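Local coordinates for conserved hypothetical protein (Agrobacterium tumefaciens, PDB 2FEX), which is of unknown function but belongs to the DJ-1/PfpI family, whose fold is related to that of class I glutamine amidotransferases, at residues V159-A162 against V163-K167; A176-E179 against L180-F183; K88-D92 against R93-V97; I6-A9 against Q10-D14; G71-S74 against W75-G78. All coordinates share one frame; numbering follows the deposited sequence.

Contact 1: residues V159-A162 against V163-K167; sequences VSFA and VEILK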
loop_
_atom_site.group_PDB
_atom_site.type_symbol
_atom_site.label_atom_id
_atom_site.label_comp_id
_atom_site.label_asym_id
_atom_site.label_seq_id
_atom_site.Cartn_x
_atom_site.Cartn_y
_atom_site.Cartn_z
ATOM N N VAL A 159 -0.892 -4.705 8.397
ATOM C CA VAL A 159 -1.632 -5.970 8.248
ATOM C C VAL A 159 -2.622 -6.147 9.395
ATOM O O VAL A 159 -3.789 -6.411 9.163
ATOM C CB VAL A 159 -0.689 -7.167 8.115
ATOM C CG1 VAL A 159 -1.561 -8.434 7.896
ATOM C CG2 VAL A 159 0.281 -6.889 6.931
ATOM N N SER A 160 -2.159 -6.030 10.647
ATOM C CA SER A 160 -3.060 -6.232 11.768
ATOM C C SER A 160 -4.114 -5.097 11.844
ATOM O O SER A 160 -5.217 -5.331 12.316
ATOM C CB SER A 160 -2.319 -6.394 13.088
ATOM O OG SER A 160 -1.466 -5.282 13.337
ATOM N N PHE A 161 -3.747 -3.927 11.331
ATOM C CA PHE A 161 -4.740 -2.824 11.227
ATOM C C PHE A 161 -5.909 -3.317 10.342
ATOM O O PHE A 161 -7.102 -3.231 10.742
ATOM C CB PHE A 161 -4.073 -1.607 10.598
ATOM C CG PHE A 161 -4.943 -0.352 10.593
ATOM C CD1 PHE A 161 -5.456 0.175 11.772
ATOM C CD2 PHE A 161 -5.189 0.298 9.368
ATOM C CE1 PHE A 161 -6.187 1.416 11.748
ATOM C CE2 PHE A 161 -5.925 1.543 9.331
ATOM C CZ PHE A 161 -6.459 2.052 10.527
ATOM N N ALA A 162 -5.566 -3.883 9.173
ATOM C CA ALA A 162 -6.609 -4.371 8.283
ATOM C C ALA A 162 -7.437 -5.496 8.914
ATOM O O ALA A 162 -8.679 -5.502 8.819
ATOM C CB ALA A 162 -6.020 -4.819 6.946
ATOM N N VAL A 163 -6.752 -6.428 9.565
ATOM C CA VAL A 163 -7.436 -7.614 10.135
ATOM C C VAL A 163 -8.405 -7.104 11.230
ATOM O O VAL A 163 -9.548 -7.563 11.293
ATOM C CB VAL A 163 -6.412 -8.572 10.743
ATOM C CG1 VAL A 163 -7.109 -9.582 11.669
ATOM C CG2 VAL A 163 -5.560 -9.218 9.617
ATOM N N GLU A 164 -7.963 -6.152 12.073
ATOM C CA GLU A 164 -8.838 -5.726 13.195
ATOM C C GLU A 164 -10.069 -4.951 12.678
ATOM O O GLU A 164 -11.154 -5.053 13.262
ATOM C CB GLU A 164 -8.081 -4.889 14.226
ATOM C CG GLU A 164 -7.021 -5.681 14.999
ATOM C CD GLU A 164 -7.622 -6.791 15.905
ATOM O OE1 GLU A 164 -8.874 -6.857 16.153
ATOM O OE2 GLU A 164 -6.817 -7.636 16.366
ATOM N N ILE A 165 -9.904 -4.209 11.567
ATOM C CA ILE A 165 -11.038 -3.498 10.966
ATOM C C ILE A 165 -12.025 -4.518 10.451
ATOM O O ILE A 165 -13.250 -4.435 10.742
ATOM C CB ILE A 165 -10.566 -2.585 9.823
ATOM C CG1 ILE A 165 -9.782 -1.414 10.467
ATOM C CG2 ILE A 165 -11.729 -2.073 8.953
ATOM C CD1 ILE A 165 -8.910 -0.596 9.506
ATOM N N LEU A 166 -11.505 -5.512 9.724
ATOM C CA LEU A 166 -12.376 -6.569 9.217
ATOM C C LEU A 166 -13.072 -7.368 10.325
ATOM O O LEU A 166 -14.258 -7.629 10.211
ATOM C CB LEU A 166 -11.606 -7.507 8.307
ATOM C CG LEU A 166 -11.151 -6.830 7.004
ATOM C CD1 LEU A 166 -10.327 -7.831 6.251
ATOM C CD2 LEU A 166 -12.367 -6.278 6.183
ATOM N N LYS A 167 -12.343 -7.704 11.381
ATOM C CA LYS A 167 -12.975 -8.397 12.516
ATOM C C LYS A 167 -14.089 -7.559 13.136
ATOM O O LYS A 167 -15.176 -8.095 13.420
ATOM C CB LYS A 167 -11.952 -8.750 13.594
ATOM C CG LYS A 167 -10.978 -9.872 13.139
ATOM C CD LYS A 167 -10.037 -10.179 14.304
ATOM C CE LYS A 167 -9.298 -11.491 14.039
ATOM N NZ LYS A 167 -8.397 -11.899 15.174
#

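Contact 2: residues A176-E179 against L180-F183; sequences AEAE and LQIF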
loop_
_atom_site.group_PDB
_atom_site.type_symbol
_atom_site.label_atom_id
_atom_site.label_comp_id
_atom_site.label_asym_id
_atom_site.label_seq_id
_atom_site.Cartn_x
_atom_site.Cartn_y
_atom_site.Cartn_z
ATOM N N ALA A 176 -11.223 -13.854 4.007
ATOM C CA ALA A 176 -10.411 -12.727 4.462
ATOM C C ALA A 176 -9.097 -13.191 5.083
ATOM O O ALA A 176 -8.024 -12.624 4.780
ATOM C CB ALA A 176 -11.185 -11.834 5.453
ATOM N N GLU A 177 -9.175 -14.199 5.970
ATOM C CA GLU A 177 -7.984 -14.660 6.663
ATOM C C GLU A 177 -6.952 -15.200 5.657
ATOM O O GLU A 177 -5.750 -14.973 5.832
ATOM C CB GLU A 177 -8.347 -15.703 7.747
ATOM C CG GLU A 177 -7.171 -16.136 8.633
ATOM C CD GLU A 177 -7.612 -16.882 9.901
ATOM O OE1 GLU A 177 -8.797 -17.281 9.998
ATOM O OE2 GLU A 177 -6.770 -17.077 10.812
ATOM N N ALA A 178 -7.428 -15.890 4.614
ATOM C CA ALA A 178 -6.542 -16.468 3.577
ATOM C C ALA A 178 -5.775 -15.383 2.790
ATOM O O ALA A 178 -4.598 -15.545 2.492
ATOM C CB ALA A 178 -7.337 -17.304 2.613
ATOM N N GLU A 179 -6.473 -14.327 2.409
ATOM C CA GLU A 179 -5.859 -13.193 1.720
ATOM C C GLU A 179 -4.897 -12.437 2.644
ATOM O O GLU A 179 -3.918 -11.846 2.175
ATOM C CB GLU A 179 -6.927 -12.213 1.194
ATOM C CG GLU A 179 -7.934 -12.838 0.214
ATOM C CD GLU A 179 -7.282 -13.446 -1.042
ATOM O OE1 GLU A 179 -6.113 -13.133 -1.351
ATOM O OE2 GLU A 179 -7.946 -14.230 -1.735
ATOM N N LEU A 180 -5.185 -12.419 3.947
ATOM C CA LEU A 180 -4.420 -11.520 4.820
ATOM C C LEU A 180 -3.310 -12.206 5.609
ATOM O O LEU A 180 -2.439 -11.526 6.148
ATOM C CB LEU A 180 -5.334 -10.720 5.729
ATOM C CG LEU A 180 -6.199 -9.649 5.068
ATOM C CD1 LEU A 180 -6.916 -8.881 6.169
ATOM C CD2 LEU A 180 -5.341 -8.665 4.297
ATOM N N GLN A 181 -3.321 -13.540 5.669
ATOM C CA GLN A 181 -2.349 -14.267 6.492
ATOM C C GLN A 181 -0.997 -14.479 5.794
ATOM O O GLN A 181 -0.007 -14.928 6.410
ATOM C CB GLN A 181 -2.890 -15.648 6.866
ATOM C CG GLN A 181 -3.103 -16.616 5.683
ATOM C CD GLN A 181 -3.824 -17.917 6.140
ATOM O OE1 GLN A 181 -4.192 -18.059 7.310
ATOM N NE2 GLN A 181 -4.035 -18.844 5.211
ATOM N N ILE A 182 -0.959 -14.123 4.521
ATOM C CA ILE A 182 0.207 -14.458 3.683
ATOM C C ILE A 182 1.435 -13.536 3.927
ATOM O O ILE A 182 2.512 -13.853 3.454
ATOM C CB ILE A 182 -0.177 -14.351 2.189
ATOM C CG1 ILE A 182 -0.505 -12.893 1.821
ATOM C CG2 ILE A 182 -1.351 -15.329 1.858
ATOM C CD1 ILE A 182 -0.933 -12.754 0.300
ATOM N N PHE A 183 1.255 -12.410 4.609
ATOM C CA PHE A 183 2.340 -11.379 4.730
ATOM C C PHE A 183 3.411 -11.624 5.766
ATOM O O PHE A 183 4.412 -10.900 5.830
ATOM C CB PHE A 183 1.633 -10.016 4.929
ATOM C CG PHE A 183 0.845 -9.638 3.712
ATOM C CD1 PHE A 183 1.523 -9.154 2.578
ATOM C CD2 PHE A 183 -0.558 -9.811 3.658
ATOM C CE1 PHE A 183 0.801 -8.832 1.374
ATOM C CE2 PHE A 183 -1.267 -9.537 2.484
ATOM C CZ PHE A 183 -0.572 -9.028 1.320
HETATM O O HOH W 1 -4.169 -16.514 10.108
HETATM O O HOH W 2 -3.469 -17.944 2.488
#

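Contact 3: residues K88-D92 against R93-V97; sequences KRFRD and RDRLV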
loop_
_atom_site.group_PDB
_atom_site.type_symbol
_atom_site.label_atom_id
_atom_site.label_comp_id
_atom_site.label_asym_id
_atom_site.label_seq_id
_atom_site.Cartn_x
_atom_site.Cartn_y
_atom_site.Cartn_z
ATOM N N LYS A 88 -16.676 12.519 15.746
ATOM C CA LYS A 88 -17.875 12.563 16.635
ATOM C C LYS A 88 -19.140 12.084 15.897
ATOM O O LYS A 88 -19.920 11.323 16.453
ATOM C CB LYS A 88 -18.047 13.933 17.275
ATOM C CG LYS A 88 -19.256 14.010 18.252
ATOM C CD LYS A 88 -19.250 15.302 19.022
ATOM C CE LYS A 88 -20.492 15.464 19.921
ATOM N NZ LYS A 88 -20.980 14.205 20.586
ATOM N N ARG A 89 -19.331 12.545 14.663
ATOM C CA ARG A 89 -20.457 12.126 13.824
ATOM C C ARG A 89 -20.540 10.595 13.759
ATOM O O ARG A 89 -21.590 10.017 13.948
ATOM C CB ARG A 89 -20.343 12.753 12.406
ATOM C CG ARG A 89 -21.495 12.513 11.417
ATOM C CD ARG A 89 -21.305 13.240 10.019
ATOM N NE ARG A 89 -20.490 14.453 10.108
ATOM C CZ ARG A 89 -19.593 14.823 9.205
ATOM N NH1 ARG A 89 -19.395 14.112 8.132
ATOM N NH2 ARG A 89 -18.890 15.924 9.376
ATOM N N PHE A 90 -19.407 9.969 13.474
ATOM C CA PHE A 90 -19.323 8.503 13.373
ATOM C C PHE A 90 -19.479 7.786 14.715
ATOM O O PHE A 90 -20.232 6.796 14.831
ATOM C CB PHE A 90 -18.043 8.113 12.606
ATOM C CG PHE A 90 -18.238 8.153 11.136
ATOM C CD1 PHE A 90 -18.326 9.382 10.466
ATOM C CD2 PHE A 90 -18.505 6.949 10.424
ATOM C CE1 PHE A 90 -18.575 9.409 9.056
ATOM C CE2 PHE A 90 -18.759 6.940 9.062
ATOM C CZ PHE A 90 -18.812 8.178 8.353
ATOM N N ARG A 91 -18.764 8.286 15.729
ATOM C CA ARG A 91 -18.823 7.658 17.072
ATOM C C ARG A 91 -20.226 7.729 17.645
ATOM O O ARG A 91 -20.697 6.775 18.327
ATOM C CB ARG A 91 -17.835 8.320 18.039
ATOM C CG ARG A 91 -16.428 7.946 17.701
ATOM C CD ARG A 91 -16.168 6.536 18.206
ATOM N NE ARG A 91 -16.127 6.569 19.667
ATOM C CZ ARG A 91 -16.134 5.506 20.462
ATOM N NH1 ARG A 91 -16.254 4.273 19.960
ATOM N NH2 ARG A 91 -16.036 5.696 21.774
ATOM N N ASP A 92 -20.913 8.845 17.399
ATOM C CA ASP A 92 -22.268 9.014 17.962
ATOM C C ASP A 92 -23.250 8.003 17.347
ATOM O O ASP A 92 -24.260 7.720 17.948
ATOM C CB ASP A 92 -22.789 10.447 17.791
ATOM C CG ASP A 92 -22.170 11.424 18.768
ATOM O OD1 ASP A 92 -21.420 11.005 19.690
ATOM O OD2 ASP A 92 -22.412 12.643 18.593
ATOM N N ARG A 93 -22.938 7.475 16.165
ATOM C CA ARG A 93 -23.742 6.489 15.445
ATOM C C ARG A 93 -23.215 5.077 15.738
ATOM O O ARG A 93 -23.625 4.116 15.073
ATOM C CB ARG A 93 -23.711 6.820 13.928
ATOM C CG ARG A 93 -24.442 5.875 12.971
ATOM C CD ARG A 93 -25.980 5.830 13.141
ATOM N NE ARG A 93 -26.564 4.662 12.463
ATOM C CZ ARG A 93 -26.338 3.394 12.820
ATOM N NH1 ARG A 93 -25.539 3.110 13.830
ATOM N NH2 ARG A 93 -26.896 2.390 12.160
ATOM N N ASP A 94 -22.296 4.976 16.689
ATOM C CA ASP A 94 -21.672 3.701 17.055
ATOM C C ASP A 94 -21.019 3.023 15.851
ATOM O O ASP A 94 -21.038 1.776 15.727
ATOM C CB ASP A 94 -22.719 2.757 17.715
ATOM C CG ASP A 94 -23.141 3.242 19.126
ATOM O OD1 ASP A 94 -22.255 3.733 19.891
ATOM O OD2 ASP A 94 -24.340 3.100 19.488
ATOM N N ARG A 95 -20.429 3.834 14.951
ATOM C CA ARG A 95 -19.655 3.257 13.872
ATOM C C ARG A 95 -18.191 3.112 14.276
ATOM O O ARG A 95 -17.618 3.992 14.943
ATOM C CB ARG A 95 -19.686 4.137 12.600
ATOM C CG ARG A 95 -21.055 4.434 12.057
ATOM C CD ARG A 95 -21.814 3.136 11.791
ATOM N NE ARG A 95 -22.950 3.428 10.951
ATOM C CZ ARG A 95 -23.844 2.514 10.607
ATOM N NH1 ARG A 95 -23.740 1.253 11.078
ATOM N NH2 ARG A 95 -24.862 2.859 9.834
ATOM N N LEU A 96 -17.581 2.037 13.774
ATOM C CA LEU A 96 -16.135 1.825 13.920
ATOM C C LEU A 96 -15.350 3.050 13.453
ATOM O O LEU A 96 -15.639 3.566 12.368
ATOM C CB LEU A 96 -15.724 0.646 13.006
ATOM C CG LEU A 96 -14.235 0.354 12.860
ATOM C CD1 LEU A 96 -13.680 0.022 14.276
ATOM C CD2 LEU A 96 -14.054 -0.862 11.921
ATOM N N VAL A 97 -14.382 3.493 14.251
ATOM C CA VAL A 97 -13.437 4.547 13.797
ATOM C C VAL A 97 -12.025 3.938 13.916
ATOM O O VAL A 97 -11.737 3.368 14.964
ATOM C CB VAL A 97 -13.558 5.838 14.619
ATOM C CG1 VAL A 97 -12.443 6.809 14.242
ATOM C CG2 VAL A 97 -14.912 6.470 14.307
HETATM O O HOH W 3 -16.737 3.537 17.439
HETATM O O HOH W 4 -25.751 5.431 19.189
#

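Contact 4: residues I6-A9 against Q10-D14; sequences IALA and QDFAD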
loop_
_atom_site.group_PDB
_atom_site.type_symbol
_atom_site.label_atom_id
_atom_site.label_comp_id
_atom_site.label_asym_id
_atom_site.label_seq_id
_atom_site.Cartn_x
_atom_site.Cartn_y
_atom_site.Cartn_z
ATOM N N ILE A 6 -12.704 5.852 3.643
ATOM C CA ILE A 6 -11.268 5.980 3.898
ATOM C C ILE A 6 -10.935 7.459 3.705
ATOM O O ILE A 6 -11.115 8.030 2.607
ATOM C CB ILE A 6 -10.423 5.082 2.948
ATOM C CG1 ILE A 6 -10.799 3.605 3.307
ATOM C CG2 ILE A 6 -8.921 5.426 3.176
ATOM C CD1 ILE A 6 -9.977 2.605 2.521
ATOM N N ALA A 7 -10.505 8.092 4.799
ATOM C CA ALA A 7 -10.306 9.544 4.797
ATOM C C ALA A 7 -8.851 9.842 4.422
ATOM O O ALA A 7 -7.956 9.849 5.291
ATOM C CB ALA A 7 -10.631 10.143 6.225
ATOM N N LEU A 8 -8.639 10.086 3.131
ATOM C CA LEU A 8 -7.315 10.468 2.608
ATOM C C LEU A 8 -7.008 11.923 2.899
ATOM O O LEU A 8 -7.881 12.720 3.334
ATOM C CB LEU A 8 -7.314 10.277 1.057
ATOM C CG LEU A 8 -7.624 8.837 0.570
ATOM C CD1 LEU A 8 -7.669 8.797 -0.997
ATOM C CD2 LEU A 8 -6.622 7.735 1.175
ATOM N N ALA A 9 -5.759 12.278 2.629
ATOM C CA ALA A 9 -5.312 13.670 2.769
ATOM C C ALA A 9 -4.065 13.778 1.972
ATOM O O ALA A 9 -3.439 12.749 1.573
ATOM C CB ALA A 9 -5.049 13.967 4.246
ATOM N N GLN A 10 -3.646 15.016 1.761
ATOM C CA GLN A 10 -2.355 15.264 1.117
ATOM C C GLN A 10 -1.268 14.512 1.887
ATOM O O GLN A 10 -1.263 14.525 3.137
ATOM C CB GLN A 10 -2.072 16.766 1.117
ATOM C CG GLN A 10 -2.985 17.526 0.154
ATOM C CD GLN A 10 -2.660 17.309 -1.337
ATOM O OE1 GLN A 10 -1.785 16.507 -1.715
ATOM N NE2 GLN A 10 -3.338 18.096 -2.187
ATOM N N ASP A 11 -0.370 13.863 1.143
ATOM C CA ASP A 11 0.786 13.155 1.720
ATOM C C ASP A 11 0.330 11.983 2.582
ATOM O O ASP A 11 1.016 11.580 3.509
ATOM C CB ASP A 11 1.659 14.128 2.553
ATOM C CG ASP A 11 2.293 15.191 1.702
ATOM O OD1 ASP A 11 2.843 14.846 0.642
ATOM O OD2 ASP A 11 2.208 16.335 2.119
ATOM N N PHE A 12 -0.793 11.336 2.212
ATOM C CA PHE A 12 -1.187 10.117 2.968
ATOM C C PHE A 12 -0.179 8.986 2.735
ATOM O O PHE A 12 0.481 8.916 1.661
ATOM C CB PHE A 12 -2.628 9.638 2.653
ATOM C CG PHE A 12 -2.812 8.991 1.288
ATOM C CD1 PHE A 12 -2.723 7.564 1.166
ATOM C CD2 PHE A 12 -3.179 9.778 0.165
ATOM C CE1 PHE A 12 -2.982 6.911 -0.125
ATOM C CE2 PHE A 12 -3.438 9.157 -1.101
ATOM C CZ PHE A 12 -3.308 7.729 -1.215
ATOM N N ALA A 13 -0.053 8.132 3.765
ATOM C CA ALA A 13 0.917 7.025 3.720
ATOM C C ALA A 13 0.328 5.900 2.841
ATOM O O ALA A 13 -0.611 5.204 3.226
ATOM C CB ALA A 13 1.189 6.514 5.168
ATOM N N ASP A 14 0.905 5.718 1.649
ATOM C CA ASP A 14 0.316 4.773 0.656
ATOM C C ASP A 14 0.115 3.390 1.233
ATOM O O ASP A 14 -0.851 2.707 0.878
ATOM C CB ASP A 14 1.221 4.590 -0.569
ATOM C CG ASP A 14 1.574 5.913 -1.250
ATOM O OD1 ASP A 14 1.420 5.974 -2.513
ATOM O OD2 ASP A 14 2.033 6.848 -0.567
#

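Contact 5: residues G71-S74 against W75-G78; sequences GGLS and WEKG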
loop_
_atom_site.group_PDB
_atom_site.type_symbol
_atom_site.label_atom_id
_atom_site.label_comp_id
_atom_site.label_asym_id
_atom_site.label_seq_id
_atom_site.Cartn_x
_atom_site.Cartn_y
_atom_site.Cartn_z
ATOM N N GLY A 71 -2.460 7.377 8.165
ATOM C CA GLY A 71 -1.527 8.437 8.490
ATOM C C GLY A 71 -0.879 9.052 7.274
ATOM O O GLY A 71 -1.415 8.932 6.139
ATOM N N GLY A 72 0.265 9.732 7.504
ATOM C CA GLY A 72 0.868 10.480 6.398
ATOM C C GLY A 72 1.446 11.757 6.973
ATOM O O GLY A 72 1.529 11.880 8.217
ATOM N N LEU A 73 1.865 12.669 6.094
ATOM C CA LEU A 73 2.749 13.770 6.600
ATOM C C LEU A 73 2.008 15.052 6.951
ATOM O O LEU A 73 2.640 16.056 7.359
ATOM C CB LEU A 73 3.759 14.116 5.522
ATOM C CG LEU A 73 4.661 12.960 5.118
ATOM C CD1 LEU A 73 5.628 13.396 4.001
ATOM C CD2 LEU A 73 5.455 12.327 6.292
ATOM N N SER A 74 0.695 15.090 6.728
ATOM C CA SER A 74 -0.011 16.386 6.963
ATOM C C SER A 74 0.133 16.890 8.395
ATOM O O SER A 74 0.343 18.086 8.625
ATOM C CB SER A 74 -1.512 16.345 6.544
ATOM O OG SER A 74 -2.200 15.346 7.287
ATOM N N TRP A 75 0.055 15.960 9.350
ATOM C CA TRP A 75 0.234 16.378 10.780
ATOM C C TRP A 75 1.577 17.051 11.041
ATOM O O TRP A 75 1.608 18.191 11.552
ATOM C CB TRP A 75 -0.065 15.194 11.706
ATOM C CG TRP A 75 -1.528 14.789 11.559
ATOM C CD1 TRP A 75 -2.620 15.298 12.242
ATOM C CD2 TRP A 75 -2.029 13.840 10.646
ATOM N NE1 TRP A 75 -3.774 14.727 11.769
ATOM C CE2 TRP A 75 -3.447 13.806 10.799
ATOM C CE3 TRP A 75 -1.428 13.001 9.687
ATOM C CZ2 TRP A 75 -4.275 12.932 10.021
ATOM C CZ3 TRP A 75 -2.232 12.161 8.893
ATOM C CH2 TRP A 75 -3.640 12.138 9.052
ATOM N N GLU A 76 2.679 16.415 10.612
ATOM C CA GLU A 76 3.997 16.969 10.896
ATOM C C GLU A 76 4.226 18.246 10.106
ATOM O O GLU A 76 5.003 19.106 10.547
ATOM C CB GLU A 76 5.106 15.979 10.635
ATOM C CG GLU A 76 5.207 15.446 9.282
ATOM C CD GLU A 76 6.017 14.157 9.311
ATOM O OE1 GLU A 76 5.458 13.083 9.738
ATOM O OE2 GLU A 76 7.202 14.263 8.929
ATOM N N LYS A 77 3.538 18.371 8.969
ATOM C CA LYS A 77 3.666 19.566 8.120
ATOM C C LYS A 77 2.781 20.724 8.608
ATOM O O LYS A 77 2.878 21.863 8.081
ATOM C CB LYS A 77 3.361 19.223 6.656
ATOM C CG LYS A 77 4.473 18.400 5.984
ATOM C CD LYS A 77 4.007 17.863 4.598
ATOM C CE LYS A 77 5.110 17.087 3.888
ATOM N NZ LYS A 77 6.427 17.776 3.983
ATOM N N GLY A 78 1.939 20.440 9.605
ATOM C CA GLY A 78 1.064 21.450 10.219
ATOM C C GLY A 78 -0.128 21.843 9.358
ATOM O O GLY A 78 -0.733 22.944 9.562
HETATM O O HOH W 5 2.631 13.546 10.138
#

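Contact 1: residues V159-A162 against V163-K167
Ile-165 lays its CD1 methyl over the middle of the Phe-161 ring, one helical turn back along the chain. CD1 stands 3.7 Å from the centroid of the Phe-161 ring and only 12° off the ring normal, a CH-pi contact in which the methyl meets the pi cloud instead of a ring edge. Phe-161 has CG anti to its backbone N (chi1 -173°) and beside the carbonyl carbon, which lets the ring offer a face to Ile-165 of the next turn, while the CG1 branch of Ile-165, anti to its own carbonyl carbon, carries CD1 across to meet it. The flat ring and the slender, methyl-tipped branch suit each other: one offers a broad face, the other a small group to set on it.

Beneath the side chains the backbone is regular alpha helix. Val-163 N donates to Val-159 O at 3.0 Å, and Leu-166 N to Ala-162 O at 3.0 Å with a straight N-H...O angle of 170°. On another flank Val-159 CG1 and Val-163 CG2 approach more loosely, at 4.4 Å. Ala-162, with a single methyl, keeps the helix slim where Leu-20 packs on it.

Helix 158-168 packs on the sheet and beside helix 18-27. Phe-161 and Ile-165 face strand 96-100, Phe-161 also touches strand 150-153, and Glu-186 of the second subunit accepts hydrogen bonds from the backbone N atoms of Val-159 and Ser-160.

Contact 2: residues A176-E179 against L180-F183
The Phe-183 ring has the CG1 branch of its neighbour Ile-182 on one face, offset toward the rim, and Leu-180 O at its edge in the ring plane; Glu-179 O comes in obliquely, 3.5 Å from Phe-183 CE2. The other flat pair, the carboxylate of Glu-177 and the amide of Gln-181, is turned 60° apart, and a water joins their polar ends. It donates to Gln-181 OE1 and, at 2.8 Å, to Glu-177 OE2. A second water accepts from Gln-181 NE2 and donates to Ala-178 O at 2.7 Å. Both ends of the amide are therefore used, which suits a glutamine on an exposed flank. Its CG sits between the backbone N and carbonyl carbon (chi1 65°), and this folds the chain back over the preceding turn, with CG 3.1 Å from Glu-177 O.

Leu-180 N still donates to Ala-176 O at 3.0 Å, but the bond from Gln-181 N to Glu-177 O is weak. On the buried side Leu-180 reaches Val-163 and Leu-166 of helix 158-168, and Phe-183 makes an edge-to-face contact with Trp-15 of the second subunit. This is the C-terminal end of helix 174-180: past Leu-180 the chain keeps a helix-like course though the bonding pattern lapses, and water takes up a carbonyl of the last turn.

Contact 3: residues K88-D92 against R93-V97
Helix 84-92 ends in a Schellman motif, with Asp-94 at positive phi as its C-prime residue. Arg-95 N donates to Phe-90 O at 3.0 Å and Asp-94 N to Arg-91 O at 2.9 Å, the pair of bonds that defines the motif. Phe-90 O is gripped a second time by Arg-93 N at 3.1 Å; the two donors reach it from opposite faces of the carbonyl plane, so the oxygen accepts two hydrogen bonds.

Among the side chains, Phe-90 turns its ring edge to the aliphatic stem of Arg-95: CD2 of Phe-90 lies 3.7 Å from Arg-95 CB, with Arg-95 CG close behind. Phe-90 CB meets Val-97 CG2 at 3.9 Å, and the same methyl is brushed by CG of Arg-91. The branched valine, pointing back at the helix, thus fills the angle between the aromatic stem and the aliphatic part of an arginine. Arg-91 is bent at chi2 and chi3, a fold that brings NH1 to a water in the guanidinium plane (2.7 Å from NH1), and this water donates to Arg-95 O; NH1 also donates a hydrogen bond to Gly-148 O. One turn back within the helix, Lys-88 NZ forms a salt bridge to Asp-92 OD2 at 2.9 Å, on its syn lone pair. A further water joins Asp-92 O to Asp-94 OD2.

The turn delivers the chain from helix 84-92 into strand 96-100, where Leu-96 pairs with Leu-67 and Val-97 with Gly-149 and Val-151. Phe-90 is covered by Pro-61, Ile-64 and Leu-67, and Arg-95 NE donates a hydrogen bond to Pro-61 O.

Contact 4: residues I6-A9 against Q10-D14
Past the end of strand 3-7 the chain folds through a type II beta turn from Ala-9 to Phe-12, closed by a weak bond from Phe-12 N to Ala-9 O at 3.1 Å, with Asp-11 at positive phi in its third position. The turn returns Phe-12 to the strand end, and there CD2 of Leu-8 settles over the middle of its ring. The methyl is 3.8 Å from the Phe-12 centroid and 6° off the normal, a CH-pi contact made almost squarely on the face. CG of Phe-12 lies between its backbone N and carbonyl carbon (chi1 73°), which tips the ring back beneath the leucine. Ala-9 O lies in the ring plane at the edge, 3.3 Å from Phe-12 CD2, near the ring's C-H groups and not its electron-rich face. The buried backbone N of Ala-9 has no partner in the model.

Val-50 of strand 49-51 touches both Leu-8 and Phe-12, and Leu-48 of the second subunit packs on Leu-8. A backbone hydrogen bond between Asp-11 and Thr-43 ties the turn to strand 42-43. The turn is part of the connection from strand 3-7 to helix 18-27 in the alpha/beta fold of the DJ-1/PfpI family.

Contact 5: residues G71-S74 against W75-G78
Trp-75 swings its indole from CB back over the loop it follows, and from CD2 outward the six-membered ring lies under Ser-74 OG, which stands over one face, 3.4 Å above the plane and offset toward the rim. CE3 is nearest that hydroxyl oxygen, at 3.4 Å, and at the ring edge Gly-72 O lies in plane, 3.5 Å from CE3. CZ3 comes to 3.8 Å from Gly-71 C. At the far end of the ring CH2 is still 3.9 Å from Ser-74 OG, and CE2 and CZ2 lie slightly farther from the same oxygen. The two glycines suit this place because they let the edge of the indole come close to backbone, and Gly-72 adopts positive phi.

On the outer flank Leu-73 CB lies against the aliphatic CE of Lys-77, in one conformer of that lysine, while the CD2 methyl of Leu-73 rests against the carboxylate of Glu-76. Lys-77 N donates to Leu-73 O at 3.0 Å. A water gathers Gly-72 O, Glu-76 N and Glu-76 OE1, bridging the loop to the first turn of the short helix. Gly-78, at positive phi, closes that helix in a Schellman motif.

Trp-75 also touches Ala-102, Ala-103 and Ala-106 of helix 102-109. With an indole packed on alanines, and with water bridging Glu-76 to the loop, the contact implies an apolar inner side and a hydrated outer one.

Overall arrangement
Along the chain the order is contact 4, contact 5, contact 3, contact 1, contact 2. Contacts 4 and 5 have centres 10 Å apart and touch: two probable backbone hydrogen bonds, Ala-13 N to Gly-71 O and Leu-73 N to Asp-11 O, join the loops that follow strands 3-7 and 66-69, neighbours in the central sheet. Contact 3 leads into strand 96-100 of that sheet, about 20 Å from contact 4 between centres. Contacts 1 and 2, 10 Å apart, pack together through Val-159 and Phe-183, and contact 1 reaches contact 3 through Ile-165 and Leu-96. Contacts 1, 2, 4 and 5 lie where the chain also meets its partner subunit, whereas no other chain touches contact 3.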